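Local coordinates for copper homeostasis operon regulatory protein (Thermus thermophilus, PDB 3AAI) that represses transcription of copper-homeostasis genes in response to copper, probably by binding operator DNA, at the interface of chains A and B. Sequence-based numbering; all coordinates share one arbitrary frame. Chains: chain A/B, Copper homeostasis operon regulatory protein.

The interface of chains A and B. Residues chain A 41-42, 45; chain B 66, 86-87, 90.
A:Val42 and A:Cys41, in the first turn of helix 41-69, pack against B:His66, which projects from helix 41-71 of the partner in this CsoR-family homodimer. In the family, a cysteine and a histidine from opposite subunits supply copper ligands, the role expected of A:Cys41 and B:His66; no metal lies between them here. The A:Cys41 thiol SG stands anti to its own carbonyl carbon (chi1 -71°) and points away from the ring, beside the B:His66 stem, 4.0 Å from CB; at 4.2 Å from ND1 it makes no bond. The cysteine CB comes obliquely to the imidazole's ND1 rim, 3.4 Å from ND1, and also meets B:His66 CB at 3.7 Å. The imidazole leaves its helix with CG anti to the backbone N (chi1 -179°), and chi2 of 72° turns one face towards A:Val42. The branch CG2 of that valine lies above the ring plane, just beyond the CE1 corner, 3.6 Å from CE1. On the same side of the plane, beyond the CD2 edge, B:Leu87 CD1 lies 3.9 Å from B:His66 CD2, a second-shell contact that may limit tilting of the ring. An alanine in place of B:His66 would probably leave A:Val42 CG2 facing a gap and deprive the thiol of A:Cys41 of its likely metal-binding mate. The beta-branch of valine suits its position by serving two surfaces: while CG2 meets the ring, CG1 points to helix 84-90, 4.1 Å from B:Ala90 CB and near the backbone O of B:Glu86. The small alanine side chain would allow that helix to come close. Further along helix 41-69, A:Leu45 crosses B:Leu87 at an angle, their CD1 methyls meeting at 4.1 Å; the branched ends extend the apolar seam.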
ATOM      1  N   CYS A  41     -16.746  -9.881 -10.777  1.00 48.16           N
ATOM      2  CA  CYS A  41     -15.526  -9.097 -10.591  1.00 49.22           C
ATOM      3  C   CYS A  41     -15.372  -8.442  -9.228  1.00 42.28           C
ATOM      4  O   CYS A  41     -14.321  -8.548  -8.601  1.00 41.64           O
ATOM      5  CB  CYS A  41     -15.422  -8.022 -11.672  1.00 48.95           C
ATOM      6  SG  CYS A  41     -15.066  -8.676 -13.301  1.00 50.63           S
ATOM      7  N   VAL A  42     -16.418  -7.760  -8.776  1.00 43.45           N
ATOM      8  CA  VAL A  42     -16.378  -7.083  -7.495  1.00 41.12           C
ATOM      9  C   VAL A  42     -16.179  -8.044  -6.328  1.00 41.67           C
ATOM     10  O   VAL A  42     -15.458  -7.728  -5.380  1.00 35.77           O
ATOM     11  CB  VAL A  42     -17.663  -6.259  -7.259  1.00 47.76           C
ATOM     12  CG1 VAL A  42     -17.619  -5.608  -5.884  1.00 43.45           C
ATOM     13  CG2 VAL A  42     -17.797  -5.195  -8.333  1.00 53.46           C
ATOM     14  N   LEU A  45     -12.616  -9.156  -6.381  1.00 33.83           N
ATOM     15  CA  LEU A  45     -11.731  -8.111  -5.866  1.00 31.50           C
ATOM     16  C   LEU A  45     -11.789  -8.108  -4.345  1.00 30.76           C
ATOM     17  O   LEU A  45     -10.765  -7.961  -3.671  1.00 33.10           O
ATOM     18  CB  LEU A  45     -12.130  -6.731  -6.401  1.00 37.78           C
ATOM     19  CG  LEU A  45     -11.914  -6.504  -7.902  1.00 45.38           C
ATOM     20  CD1 LEU A  45     -12.326  -5.076  -8.261  1.00 41.46           C
ATOM     21  CD2 LEU A  45     -10.446  -6.757  -8.263  1.00 31.70           C
TER
ATOM     22  N   HIS B  66     -13.234  -5.410 -15.257  1.00 42.40           N
ATOM     23  CA  HIS B  66     -14.454  -4.857 -14.693  1.00 40.99           C
ATOM     24  C   HIS B  66     -14.693  -3.461 -15.263  1.00 42.90           C
ATOM     25  O   HIS B  66     -15.801  -3.141 -15.687  1.00 44.94           O
ATOM     26  CB  HIS B  66     -14.344  -4.763 -13.173  1.00 38.96           C
ATOM     27  CG  HIS B  66     -15.574  -4.228 -12.510  1.00 35.07           C
ATOM     28  ND1 HIS B  66     -16.742  -4.952 -12.415  1.00 43.45           N
ATOM     29  CD2 HIS B  66     -15.821  -3.036 -11.917  1.00 40.45           C
ATOM     30  CE1 HIS B  66     -17.656  -4.230 -11.789  1.00 44.80           C
ATOM     31  NE2 HIS B  66     -17.121  -3.063 -11.477  1.00 44.13           N
ATOM     32  N   GLU B  86     -19.981   0.484  -5.143  1.00 45.11           N
ATOM     33  CA  GLU B  86     -19.572  -0.898  -4.934  1.00 44.72           C
ATOM     34  C   GLU B  86     -18.099  -1.061  -5.288  1.00 36.73           C
ATOM     35  O   GLU B  86     -17.360  -1.732  -4.574  1.00 40.52           O
ATOM     36  CB  GLU B  86     -20.425  -1.834  -5.787  1.00 44.80           C
ATOM     37  N   LEU B  87     -17.673  -0.441  -6.386  1.00 36.91           N
ATOM     38  CA  LEU B  87     -16.275  -0.539  -6.798  1.00 41.98           C
ATOM     39  C   LEU B  87     -15.366   0.126  -5.777  1.00 40.28           C
ATOM     40  O   LEU B  87     -14.395  -0.477  -5.320  1.00 44.43           O
ATOM     41  CB  LEU B  87     -16.054   0.111  -8.167  1.00 39.22           C
ATOM     42  CG  LEU B  87     -14.603   0.009  -8.661  1.00 36.84           C
ATOM     43  CD1 LEU B  87     -14.207  -1.453  -8.794  1.00 32.45           C
ATOM     44  CD2 LEU B  87     -14.447   0.719  -9.988  1.00 37.86           C
ATOM     45  N   ALA B  90     -14.974  -1.798  -2.822  1.00 51.68           N
ATOM     46  CA  ALA B  90     -14.043  -2.912  -2.983  1.00 44.13           C
ATOM     47  C   ALA B  90     -12.579  -2.473  -3.040  1.00 45.19           C
ATOM     48  O   ALA B  90     -11.690  -3.229  -2.658  1.00 38.69           O
ATOM     49  CB  ALA B  90     -14.392  -3.705  -4.237  1.00 47.94           C
TER